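Local atomic coordinates of Tetur07g02040 (Tetranychus urticae, PDB entry 6BDJ), a protein that binds ferric iron and probably acts as an intradiol ring-cleavage dioxygenase, opening aromatic diols with both atoms of molecular oxygen. Residues C34-P38 and N223-N227; E42-E48 and H149-H153; W88-Y92 and R117-G121; S204-D209 and E219-N223. All coordinates share one frame; numbering follows the deposited sequence.

Contact 1: C34-P38 and N223-N227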
loop_
_atom_site.group_PDB
_atom_site.type_symbol
_atom_site.label_atom_id
_atom_site.label_comp_id
_atom_site.label_asym_id
_atom_site.label_seq_id
_atom_site.Cartn_x
_atom_site.Cartn_y
_atom_site.Cartn_z
ATOM N N CYS A 34 -14.888 2.809 12.971
ATOM C CA CYS A 34 -14.516 4.200 13.402
ATOM C C CYS A 34 -13.646 4.208 14.680
ATOM O O CYS A 34 -14.024 4.666 15.775
ATOM C CB CYS A 34 -15.760 5.099 13.511
ATOM S SG CYS A 34 -15.367 6.862 13.464
ATOM N N SER A 35 -12.458 3.655 14.503
ATOM C CA SER A 35 -11.343 3.895 15.395
ATOM C C SER A 35 -10.144 4.251 14.519
ATOM O O SER A 35 -10.009 3.752 13.386
ATOM C CB SER A 35 -11.049 2.679 16.273
ATOM O OG SER A 35 -10.790 1.525 15.498
ATOM N N LEU A 36 -9.312 5.144 15.040
ATOM C CA LEU A 36 -8.203 5.689 14.306
ATOM C C LEU A 36 -7.310 4.574 13.775
ATOM O O LEU A 36 -6.756 3.789 14.544
ATOM C CB LEU A 36 -7.420 6.637 15.197
ATOM C CG LEU A 36 -6.179 7.307 14.600
ATOM C CD1 LEU A 36 -6.556 8.226 13.436
ATOM C CD2 LEU A 36 -5.445 8.036 15.723
ATOM N N SER A 37 -7.199 4.494 12.451
ATOM C CA SER A 37 -6.313 3.515 11.837
ATOM C C SER A 37 -4.872 3.765 12.263
ATOM O O SER A 37 -4.485 4.896 12.542
ATOM C CB SER A 37 -6.450 3.522 10.332
ATOM O OG SER A 37 -7.688 2.931 9.980
ATOM N N PRO A 38 -4.085 2.699 12.372
ATOM C CA PRO A 38 -2.705 2.905 12.733
ATOM C C PRO A 38 -1.903 3.446 11.546
ATOM O O PRO A 38 -2.258 3.212 10.394
ATOM C CB PRO A 38 -2.237 1.494 13.048
ATOM C CG PRO A 38 -3.006 0.655 12.070
ATOM C CD PRO A 38 -4.376 1.279 12.079
ATOM N N ASN A 223 -11.156 -0.615 5.139
ATOM C CA ASN A 223 -11.834 0.570 5.617
ATOM C C ASN A 223 -10.860 1.281 6.536
ATOM O O ASN A 223 -10.343 0.656 7.445
ATOM C CB ASN A 223 -13.105 0.157 6.362
ATOM C CG ASN A 223 -14.084 -0.559 5.461
ATOM O OD1 ASN A 223 -14.228 -0.190 4.313
ATOM N ND2 ASN A 223 -14.761 -1.574 5.981
ATOM N N LEU A 224 -10.581 2.557 6.277
ATOM C CA LEU A 224 -9.678 3.367 7.119
ATOM C C LEU A 224 -10.384 4.570 7.745
ATOM O O LEU A 224 -11.254 5.204 7.128
ATOM C CB LEU A 224 -8.459 3.856 6.302
ATOM C CG LEU A 224 -7.560 2.761 5.709
ATOM C CD1 LEU A 224 -6.623 3.280 4.626
ATOM C CD2 LEU A 224 -6.783 2.031 6.794
ATOM N N ALA A 225 -9.999 4.852 8.988
ATOM C CA ALA A 225 -10.374 6.070 9.693
ATOM C C ALA A 225 -9.101 6.863 9.927
ATOM O O ALA A 225 -8.184 6.385 10.590
ATOM C CB ALA A 225 -11.032 5.737 11.016
ATOM N N ILE A 226 -9.037 8.063 9.376
ATOM C CA ILE A 226 -7.856 8.912 9.524
ATOM C C ILE A 226 -8.229 10.276 10.115
ATOM O O ILE A 226 -9.383 10.539 10.399
ATOM C CB ILE A 226 -7.121 9.074 8.169
ATOM C CG1 ILE A 226 -8.023 9.718 7.113
ATOM C CG2 ILE A 226 -6.614 7.730 7.659
ATOM C CD1 ILE A 226 -7.201 10.543 6.158
ATOM N N ASN A 227 -7.225 11.111 10.318
ATOM C CA ASN A 227 -7.384 12.432 10.867
ATOM C C ASN A 227 -6.853 13.451 9.880
ATOM O O ASN A 227 -5.644 13.602 9.757
ATOM C CB ASN A 227 -6.604 12.511 12.187
ATOM C CG ASN A 227 -6.887 13.795 12.947
ATOM O OD1 ASN A 227 -7.631 14.664 12.482
ATOM N ND2 ASN A 227 -6.280 13.931 14.098
#

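Contact 2: E42-E48 and H149-H153. With FE (Fe (III) ion), chain C.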
loop_
_atom_site.group_PDB
_atom_site.type_symbol
_atom_site.label_atom_id
_atom_site.label_comp_id
_atom_site.label_asym_id
_atom_site.label_seq_id
_atom_site.Cartn_x
_atom_site.Cartn_y
_atom_site.Cartn_z
ATOM N N GLU A 42 6.874 5.035 6.301
ATOM C CA GLU A 42 6.797 5.136 4.844
ATOM C C GLU A 42 7.725 4.168 4.129
ATOM O O GLU A 42 7.451 3.741 2.993
ATOM C CB GLU A 42 7.202 6.545 4.450
ATOM C CG GLU A 42 7.001 6.888 3.000
ATOM C CD GLU A 42 7.166 8.374 2.797
ATOM O OE1 GLU A 42 8.334 8.842 2.634
ATOM O OE2 GLU A 42 6.119 9.069 2.828
ATOM N N GLY A 43 8.840 3.867 4.787
ATOM C CA GLY A 43 9.974 3.243 4.133
ATOM C C GLY A 43 10.614 4.190 3.131
ATOM O O GLY A 43 10.201 5.343 3.017
ATOM N N PRO A 44 11.615 3.703 2.395
ATOM C CA PRO A 44 12.453 4.548 1.546
ATOM C C PRO A 44 12.002 4.792 0.120
ATOM O O PRO A 44 12.665 5.539 -0.591
ATOM C CB PRO A 44 13.795 3.788 1.519
ATOM C CG PRO A 44 13.523 2.411 2.064
ATOM C CD PRO A 44 12.061 2.304 2.369
ATOM N N TYR A 45 10.914 4.171 -0.322
ATOM C CA TYR A 45 10.602 4.167 -1.749
ATOM C C TYR A 45 9.401 4.971 -2.202
ATOM O O TYR A 45 8.937 4.782 -3.348
ATOM C CB TYR A 45 10.514 2.730 -2.259
ATOM C CG TYR A 45 11.754 1.909 -1.929
ATOM C CD1 TYR A 45 13.036 2.379 -2.221
ATOM C CD2 TYR A 45 11.641 0.682 -1.298
ATOM C CE1 TYR A 45 14.161 1.623 -1.940
ATOM C CE2 TYR A 45 12.765 -0.092 -0.992
ATOM C CZ TYR A 45 14.023 0.381 -1.323
ATOM O OH TYR A 45 15.121 -0.381 -1.020
ATOM N N PHE A 46 8.939 5.919 -1.380
ATOM C CA PHE A 46 7.889 6.829 -1.846
ATOM C C PHE A 46 8.451 7.731 -2.912
ATOM O O PHE A 46 9.608 8.189 -2.816
ATOM C CB PHE A 46 7.281 7.676 -0.732
ATOM C CG PHE A 46 6.137 8.546 -1.187
ATOM C CD1 PHE A 46 5.014 7.991 -1.809
ATOM C CD2 PHE A 46 6.184 9.932 -1.028
ATOM C CE1 PHE A 46 3.977 8.798 -2.253
ATOM C CE2 PHE A 46 5.152 10.730 -1.449
ATOM C CZ PHE A 46 4.044 10.179 -2.067
ATOM N N ILE A 47 7.629 7.973 -3.942
ATOM C CA ILE A 47 7.955 8.911 -5.010
ATOM C C ILE A 47 6.764 9.830 -5.132
ATOM O O ILE A 47 5.664 9.418 -5.500
ATOM C CB ILE A 47 8.232 8.227 -6.355
ATOM C CG1 ILE A 47 9.475 7.352 -6.249
ATOM C CG2 ILE A 47 8.489 9.274 -7.446
ATOM C CD1 ILE A 47 9.792 6.536 -7.508
ATOM N N GLU A 48 7.007 11.086 -4.809
ATOM C CA GLU A 48 5.948 12.059 -4.695
ATOM C C GLU A 48 5.635 12.636 -6.072
ATOM O O GLU A 48 6.181 13.652 -6.476
ATOM C CB GLU A 48 6.315 13.150 -3.697
ATOM C CG GLU A 48 5.094 13.986 -3.359
ATOM C CD GLU A 48 5.283 14.974 -2.207
ATOM O OE1 GLU A 48 6.374 15.045 -1.589
ATOM O OE2 GLU A 48 4.290 15.673 -1.933
ATOM N N HIS A 149 2.180 -0.157 0.439
ATOM C CA HIS A 149 2.190 1.116 1.112
ATOM C C HIS A 149 1.102 2.030 0.641
ATOM O O HIS A 149 0.664 1.929 -0.509
ATOM C CB HIS A 149 3.449 1.859 0.819
ATOM C CG HIS A 149 4.673 1.211 1.313
ATOM N ND1 HIS A 149 5.265 1.571 2.513
ATOM C CD2 HIS A 149 5.455 0.264 0.761
ATOM C CE1 HIS A 149 6.366 0.863 2.672
ATOM N NE2 HIS A 149 6.498 0.066 1.624
ATOM N N TYR A 150 0.757 2.996 1.494
ATOM C CA TYR A 150 -0.207 4.028 1.147
ATOM C C TYR A 150 0.081 5.292 1.935
ATOM O O TYR A 150 0.570 5.240 3.071
ATOM C CB TYR A 150 -1.655 3.564 1.355
ATOM C CG TYR A 150 -2.104 3.527 2.793
ATOM C CD1 TYR A 150 -1.909 2.399 3.579
ATOM C CD2 TYR A 150 -2.734 4.614 3.366
ATOM C CE1 TYR A 150 -2.319 2.368 4.909
ATOM C CE2 TYR A 150 -3.134 4.602 4.688
ATOM C CZ TYR A 150 -2.927 3.477 5.460
ATOM O OH TYR A 150 -3.348 3.492 6.782
ATOM N N ARG A 151 -0.215 6.422 1.319
ATOM C CA ARG A 151 -0.020 7.718 1.913
ATOM C C ARG A 151 -1.144 8.612 1.452
ATOM O O ARG A 151 -1.511 8.594 0.275
ATOM C CB ARG A 151 1.330 8.269 1.483
ATOM C CG ARG A 151 1.533 9.749 1.694
ATOM C CD ARG A 151 3.027 10.067 1.671
ATOM N NE ARG A 151 3.250 11.477 1.434
ATOM C CZ ARG A 151 4.386 12.160 1.596
ATOM N NH1 ARG A 151 5.500 11.600 2.067
ATOM N NH2 ARG A 151 4.398 13.464 1.291
ATOM N N ILE A 152 -1.714 9.373 2.380
ATOM C CA ILE A 152 -2.915 10.182 2.122
ATOM C C ILE A 152 -2.665 11.650 2.380
ATOM O O ILE A 152 -2.235 12.033 3.469
ATOM C CB ILE A 152 -4.101 9.734 2.977
ATOM C CG1 ILE A 152 -4.325 8.238 2.747
ATOM C CG2 ILE A 152 -5.352 10.526 2.606
ATOM C CD1 ILE A 152 -5.235 7.580 3.746
ATOM N N HIS A 153 -2.984 12.473 1.385
ATOM C CA HIS A 153 -2.928 13.916 1.533
ATOM C C HIS A 153 -4.340 14.426 1.587
ATOM O O HIS A 153 -5.170 14.030 0.765
ATOM C CB HIS A 153 -2.209 14.590 0.379
ATOM C CG HIS A 153 -0.782 14.174 0.220
ATOM N ND1 HIS A 153 0.047 14.734 -0.728
ATOM C CD2 HIS A 153 -0.025 13.279 0.905
ATOM C CE1 HIS A 153 1.250 14.203 -0.629
ATOM N NE2 HIS A 153 1.232 13.310 0.349
HETATM FE FE FE C . 8.046 -1.600 1.080
HETATM O O HOH W 1 9.541 -0.060 1.379
#

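Contact 3: W88-Y92 and R117-G121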
loop_
_atom_site.group_PDB
_atom_site.type_symbol
_atom_site.label_atom_id
_atom_site.label_comp_id
_atom_site.label_asym_id
_atom_site.label_seq_id
_atom_site.Cartn_x
_atom_site.Cartn_y
_atom_site.Cartn_z
ATOM N N TRP A 88 1.933 2.421 -3.346
ATOM C CA TRP A 88 3.081 1.883 -4.032
ATOM C C TRP A 88 3.462 0.571 -3.405
ATOM O O TRP A 88 3.233 0.322 -2.204
ATOM C CB TRP A 88 4.273 2.862 -4.079
ATOM C CG TRP A 88 4.957 3.183 -2.721
ATOM C CD1 TRP A 88 6.226 2.817 -2.304
ATOM C CD2 TRP A 88 4.430 3.999 -1.681
ATOM N NE1 TRP A 88 6.497 3.348 -1.069
ATOM C CE2 TRP A 88 5.412 4.064 -0.650
ATOM C CE3 TRP A 88 3.216 4.657 -1.495
ATOM C CZ2 TRP A 88 5.209 4.780 0.539
ATOM C CZ3 TRP A 88 3.023 5.377 -0.314
ATOM C CH2 TRP A 88 4.013 5.430 0.681
ATOM N N GLN A 89 4.003 -0.301 -4.246
ATOM C CA GLN A 89 4.259 -1.674 -3.842
ATOM C C GLN A 89 5.332 -2.281 -4.756
ATOM O O GLN A 89 5.544 -1.830 -5.875
ATOM C CB GLN A 89 2.974 -2.481 -3.933
ATOM C CG GLN A 89 2.505 -2.705 -5.361
ATOM C CD GLN A 89 1.204 -3.469 -5.471
ATOM O OE1 GLN A 89 0.136 -2.936 -5.210
ATOM N NE2 GLN A 89 1.290 -4.708 -5.914
ATOM N N PRO A 90 5.980 -3.342 -4.300
ATOM C CA PRO A 90 6.915 -4.022 -5.206
ATOM C C PRO A 90 6.252 -5.012 -6.134
ATOM O O PRO A 90 5.177 -5.543 -5.817
ATOM C CB PRO A 90 7.819 -4.766 -4.251
ATOM C CG PRO A 90 6.970 -5.059 -3.065
ATOM C CD PRO A 90 5.884 -4.030 -2.999
ATOM N N ASP A 91 6.907 -5.300 -7.257
ATOM C CA ASP A 91 6.442 -6.367 -8.154
ATOM C C ASP A 91 6.652 -7.755 -7.549
ATOM O O ASP A 91 7.207 -7.879 -6.453
ATOM C CB ASP A 91 7.032 -6.212 -9.577
ATOM C CG ASP A 91 8.446 -6.734 -9.737
ATOM O OD1 ASP A 91 9.019 -7.351 -8.829
ATOM O OD2 ASP A 91 8.985 -6.555 -10.834
ATOM N N TYR A 92 6.229 -8.802 -8.254
ATOM C CA TYR A 92 6.297 -10.162 -7.734
ATOM C C TYR A 92 7.658 -10.603 -7.209
ATOM O O TYR A 92 7.703 -11.399 -6.294
ATOM C CB TYR A 92 5.794 -11.182 -8.766
ATOM C CG TYR A 92 6.831 -11.609 -9.758
ATOM C CD1 TYR A 92 7.700 -12.678 -9.476
ATOM C CD2 TYR A 92 6.983 -10.924 -10.964
ATOM C CE1 TYR A 92 8.655 -13.069 -10.382
ATOM C CE2 TYR A 92 7.945 -11.322 -11.889
ATOM C CZ TYR A 92 8.774 -12.389 -11.580
ATOM O OH TYR A 92 9.733 -12.756 -12.466
ATOM N N ARG A 117 7.608 3.683 -13.184
ATOM C CA ARG A 117 6.650 3.983 -12.184
ATOM C C ARG A 117 5.560 2.942 -12.098
ATOM O O ARG A 117 4.478 3.210 -11.572
ATOM C CB ARG A 117 6.047 5.354 -12.443
ATOM C CG ARG A 117 7.074 6.499 -12.437
ATOM C CD ARG A 117 7.677 6.685 -11.048
ATOM N NE ARG A 117 8.589 7.828 -11.076
ATOM C CZ ARG A 117 9.897 7.755 -11.270
ATOM N NH1 ARG A 117 10.504 6.579 -11.481
ATOM N NH2 ARG A 117 10.610 8.867 -11.289
ATOM N N PHE A 118 5.842 1.726 -12.548
ATOM C CA PHE A 118 4.888 0.666 -12.388
ATOM C C PHE A 118 4.574 0.479 -10.904
ATOM O O PHE A 118 5.413 0.746 -10.020
ATOM C CB PHE A 118 5.375 -0.673 -12.996
ATOM C CG PHE A 118 6.686 -1.202 -12.427
ATOM C CD1 PHE A 118 6.761 -1.747 -11.150
ATOM C CD2 PHE A 118 7.836 -1.199 -13.194
ATOM C CE1 PHE A 118 7.960 -2.228 -10.643
ATOM C CE2 PHE A 118 9.043 -1.685 -12.704
ATOM C CZ PHE A 118 9.100 -2.204 -11.428
ATOM N N LEU A 119 3.354 0.006 -10.686
ATOM C CA LEU A 119 2.838 -0.295 -9.382
ATOM C C LEU A 119 2.866 0.896 -8.418
ATOM O O LEU A 119 3.049 0.739 -7.194
ATOM C CB LEU A 119 3.541 -1.534 -8.821
ATOM C CG LEU A 119 3.279 -2.825 -9.628
ATOM C CD1 LEU A 119 4.116 -3.991 -9.128
ATOM C CD2 LEU A 119 1.820 -3.247 -9.667
ATOM N N ARG A 120 2.635 2.080 -8.984
ATOM C CA ARG A 120 2.449 3.282 -8.240
ATOM C C ARG A 120 1.250 3.962 -8.784
ATOM O O ARG A 120 1.065 4.026 -10.016
ATOM C CB ARG A 120 3.662 4.182 -8.405
ATOM C CG ARG A 120 4.939 3.573 -7.839
ATOM C CD ARG A 120 6.108 4.512 -8.073
ATOM N NE ARG A 120 7.269 3.854 -7.485
ATOM C CZ ARG A 120 7.681 4.006 -6.228
ATOM N NH1 ARG A 120 7.057 4.809 -5.375
ATOM N NH2 ARG A 120 8.740 3.326 -5.811
ATOM N N GLY A 121 0.402 4.490 -7.911
ATOM C CA GLY A 121 -0.644 5.382 -8.419
ATOM C C GLY A 121 -1.288 6.203 -7.342
ATOM O O GLY A 121 -1.101 5.914 -6.156
HETATM O O HOH W 2 6.817 -0.141 -7.667
#

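Contact 4: S204-D209 and E219-N223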
loop_
_atom_site.group_PDB
_atom_site.type_symbol
_atom_site.label_atom_id
_atom_site.label_comp_id
_atom_site.label_asym_id
_atom_site.label_seq_id
_atom_site.Cartn_x
_atom_site.Cartn_y
_atom_site.Cartn_z
ATOM N N SER A 204 -4.666 -3.528 10.160
ATOM C CA SER A 204 -4.352 -2.963 8.861
ATOM C C SER A 204 -4.224 -4.080 7.804
ATOM O O SER A 204 -3.473 -3.953 6.807
ATOM C CB SER A 204 -3.073 -2.130 9.020
ATOM O OG SER A 204 -2.788 -1.394 7.846
ATOM N N ILE A 205 -4.977 -5.159 8.024
ATOM C CA ILE A 205 -5.038 -6.285 7.103
ATOM C C ILE A 205 -6.186 -6.063 6.152
ATOM O O ILE A 205 -7.287 -5.801 6.587
ATOM C CB ILE A 205 -5.278 -7.603 7.834
ATOM C CG1 ILE A 205 -4.045 -7.950 8.672
ATOM C CG2 ILE A 205 -5.562 -8.727 6.847
ATOM C CD1 ILE A 205 -4.298 -8.925 9.793
ATOM N N ILE A 206 -5.921 -6.183 4.850
ATOM C CA ILE A 206 -6.977 -6.065 3.843
ATOM C C ILE A 206 -7.864 -7.307 3.812
ATOM O O ILE A 206 -7.394 -8.434 3.904
ATOM C CB ILE A 206 -6.464 -5.680 2.426
ATOM C CG1 ILE A 206 -7.649 -5.412 1.478
ATOM C CG2 ILE A 206 -5.538 -6.731 1.830
ATOM C CD1 ILE A 206 -7.304 -4.482 0.334
ATOM N N ASN A 207 -9.154 -7.046 3.686
ATOM C CA ASN A 207 -10.179 -8.067 3.660
ATOM C C ASN A 207 -10.456 -8.483 2.223
ATOM O O ASN A 207 -11.001 -7.699 1.426
ATOM C CB ASN A 207 -11.449 -7.509 4.292
ATOM C CG ASN A 207 -12.485 -8.563 4.521
ATOM O OD1 ASN A 207 -13.372 -8.771 3.692
ATOM N ND2 ASN A 207 -12.378 -9.248 5.654
ATOM N N ILE A 208 -10.074 -9.708 1.891
ATOM C CA ILE A 208 -10.297 -10.247 0.534
ATOM C C ILE A 208 -11.553 -11.086 0.462
ATOM O O ILE A 208 -11.669 -12.073 1.174
ATOM C CB ILE A 208 -9.129 -11.142 0.073
ATOM C CG1 ILE A 208 -7.805 -10.369 0.132
ATOM C CG2 ILE A 208 -9.376 -11.685 -1.338
ATOM C CD1 ILE A 208 -7.821 -8.991 -0.513
ATOM N N ASP A 209 -12.455 -10.710 -0.432
ATOM C CA ASP A 209 -13.662 -11.501 -0.699
ATOM C C ASP A 209 -13.246 -12.878 -1.259
ATOM O O ASP A 209 -12.652 -12.929 -2.329
ATOM C CB ASP A 209 -14.569 -10.768 -1.696
ATOM C CG ASP A 209 -15.033 -9.411 -1.194
ATOM O OD1 ASP A 209 -15.419 -9.325 -0.006
ATOM O OD2 ASP A 209 -15.015 -8.436 -1.986
ATOM N N GLU A 219 -10.777 -9.169 -5.093
ATOM C CA GLU A 219 -11.343 -7.909 -4.612
ATOM C C GLU A 219 -11.039 -7.755 -3.130
ATOM O O GLU A 219 -11.398 -8.602 -2.309
ATOM C CB GLU A 219 -12.845 -7.853 -4.843
ATOM C CG GLU A 219 -13.247 -7.908 -6.317
ATOM C CD GLU A 219 -13.148 -6.580 -7.051
ATOM O OE1 GLU A 219 -12.790 -5.533 -6.460
ATOM O OE2 GLU A 219 -13.435 -6.571 -8.266
ATOM N N GLY A 220 -10.360 -6.662 -2.790
ATOM C CA GLY A 220 -9.953 -6.378 -1.416
ATOM C C GLY A 220 -10.505 -5.052 -0.957
ATOM O O GLY A 220 -10.472 -4.072 -1.712
ATOM N N ILE A 221 -10.999 -5.030 0.277
ATOM C CA ILE A 221 -11.548 -3.818 0.905
ATOM C C ILE A 221 -10.796 -3.578 2.202
ATOM O O ILE A 221 -10.639 -4.484 3.012
ATOM C CB ILE A 221 -13.062 -3.931 1.228
ATOM C CG1 ILE A 221 -13.892 -4.088 -0.060
ATOM C CG2 ILE A 221 -13.538 -2.702 2.004
ATOM C CD1 ILE A 221 -14.086 -5.518 -0.530
ATOM N N LEU A 222 -10.329 -2.356 2.382
ATOM C CA LEU A 222 -9.795 -1.927 3.658
ATOM C C LEU A 222 -10.502 -0.633 3.993
ATOM O O LEU A 222 -10.487 0.319 3.206
ATOM C CB LEU A 222 -8.296 -1.711 3.558
ATOM C CG LEU A 222 -7.540 -1.288 4.815
ATOM C CD1 LEU A 222 -7.563 -2.380 5.864
ATOM C CD2 LEU A 222 -6.135 -0.910 4.396
ATOM N N ASN A 223 -11.156 -0.615 5.139
ATOM C CA ASN A 223 -11.834 0.570 5.617
ATOM C C ASN A 223 -10.860 1.281 6.536
ATOM O O ASN A 223 -10.343 0.656 7.445
ATOM C CB ASN A 223 -13.105 0.157 6.362
ATOM C CG ASN A 223 -14.084 -0.559 5.461
ATOM O OD1 ASN A 223 -14.228 -0.190 4.313
ATOM N ND2 ASN A 223 -14.761 -1.574 5.981
#

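Contact 1: C34-P38 and N223-N227
Strand 218-226, the last of the chain and an inner strand of the mixed sheet, receives the N-terminal loop of the modelled chain at Ala225, where Ser35, Leu36 and Ser37 lie against it. The directions of 34-38 and 223-227 differ by 80°, so the loop runs across the strand rather than alongside it. Ser37 grips both main-chain polar atoms of Ala225. Its N donates to Ala225 O at 2.8 Å, in the plane of that carbonyl and with an N-H...O angle of 162°, while Ser37 OG accepts from Ala225 N at 3.2 Å. The OG stands beside its own N, anti to the carbonyl carbon (chi1 -73°), and this rotation brings donor and acceptor to the same residue of the strand. Methyl groups pack against oxygens around the pair: Leu224 CD2 lies 3.4 Å from Ser37 OG, Ala225 CB meets Ser35 O at 3.3 Å, and Leu36 CD1 comes to 3.8 Å from Ala225 O. With an alanine here in place of Ser37, the Ala225 N-H would probably be left without its acceptor and a gap would open beside the Leu224 methyl. Leu224 and Ile226 direct their own backbone bonds to strand 64-73, through Asn70 and Val72, and Cys34 is tied by a disulfide to Cys77 beyond that strand. The chemistry implies a hold on the main chain of the strand: a side-chain oxygen does the work that a backbone carbonyl would do in a regular sheet pair, and both polar atoms of the buried Ala225 are satisfied by one serine.

Contact 2: E42-E48 and H149-H153
Glu42 and Arg151 make the strong charged pair here: Arg151 NH1 donates at 2.7 Å to the syn lone pair of Glu42 OE2, which lies in the guanidinium plane, and the two groups are nearly coplanar. The other oxygen, Glu42 OE1, accepts from Trp236 N, holding the carboxylate at both ends. A second salt bridge, Glu48 OE1 to Arg151 NH2, is long at 3.8 Å and its oxygen lies well out of the guanidinium plane, so only charge acts. Within the strand, Arg151 NE donates to His153 NE2 at 2.9 Å, in the planes of both groups, which fixes the guanidinium's rotation. His149 NE2 binds the ferric ion at 2.3 Å, and a water oxygen lies 2.2 Å from the same ion; Tyr96 and His147 are the other protein ligands in this model of the non-haem iron site of the intradiol dioxygenase fold. Phe46 supplies flat-group packing: with CG anti to its backbone N (chi1 -176°), the ring swings out from the loop until CE2 lies over the guanidinium face, 3.5 Å from Arg151 CZ, planes 21° apart. Arg151 CD makes a CH-pi contact 4.0 Å from the Phe46 centroid. On the iron ligand's own ring, Glu42 O comes obliquely to 3.1 Å from His149 CE1.

Contact 3: W88-Y92 and R117-G121
Trp88 and Arg120 form an antiparallel non-hydrogen-bonded pair, their CA atoms 4.5 Å apart, at the point where strand 84-88 ends and strand 120-124 begins. Beyond it the backbones part gradually. Gln89 N donates to Leu119 O at 3.3 Å; the donor lies nearly along the C=O axis, but the N-H is bent, with an angle of 137°. The same oxygen also accepts a CA-H...O contact from Trp88 CA at 3.4 Å. One step further a water takes over, donating to Gln89 O at 2.8 Å and to Phe118 O at 2.9 Å. Leu119 has a left-handed backbone conformation (phi 57°) and turns its side chain into the contact. Its CD1 reaches Asp91 CA at 3.5 Å, while its CB rests near the CG of Gln89. The Gln89 chain runs on, extended, to bonds with Thr135 and Leu136. Arg120 NH1 comes to 3.6 Å from Trp88 CB, and the indole and guanidinium planes are 15° apart. The arginine is fixed in that orientation by the carbonyls of Ser97 and Tyr45, and the Asp91 carboxylate by a salt bridge to Arg60. In the sheet, strand 120-124 is outermost and 84-88 lies next to it; on the other side of 84-88 runs 148-154, where Trp88 pairs with His149 through the backbone and stacks on the ring of this iron ligand.

Contact 4: S204-D209 and E219-N223
Gly220 is the tight spot: Ile208 CD1 presses on its CA at 3.5 Å, closer than usual for two carbons, and Ile206 CD1 lies 3.5 Å from its C. A beta carbon at this position would clash with both methyls, so the glycine is what lets the two isoleucines close over the strand. Ile206 has CG1 anti to its backbone N (chi1 -173°), which lays the chain along Ile221 O before CD1 ends over Gly220. Leu222 CD1 continues this buried side, reaching Ile205 O, and Ile206 and Leu222 both pack on Ile164 of the neighbouring strand 157-166. The strands form an antiparallel beta hairpin, whose two short segments run at 136° to each other, well off a straight antiparallel 180°. Asn207 and Ile221 are a hydrogen-bonded pair: Asn207 N donates to Ile221 O at 3.0 Å and Ile221 N to Asn207 O at 2.9 Å. Toward the connection between the strands, Asp209 N donates to Glu219 O at 3.0 Å, almost straight in line with the carbonyl. The other side is looser and more open to solvent. There the Asp209 carboxylate lies across Ile221, OD2 at 3.4 Å from Ile221 CD1, and also touches Glu219 CB. Replacing Asp209 by a glycine would probably uncover that isoleucine methyl and leave it freer to turn. The Glu219 chain, bent at its second torsion, takes its own carboxylate away to Asn66.

How the contacts relate
All the touching residues of contact 3 are buried, while contacts 1, 2 and 4 each mix buried and exposed residues. Contacts 1 and 4 share strand 218-226 and meet at Asn223: contact 4 is regular hairpin pairing, whereas contact 1 substitutes a serine side chain for part of it. Contacts 2 and 3 gather near the iron, linked by the Tyr45 carbonyl with Arg120 and by the backbone of His149 with Trp88; charge, rings and metal dominate contact 2, a bridging water and a leucine contact 3. Contact 1 touches contact 2 through packing of Leu224 on Tyr150 and Ile226 on Ile152, while contact 4 touches neither contact 2 nor contact 3.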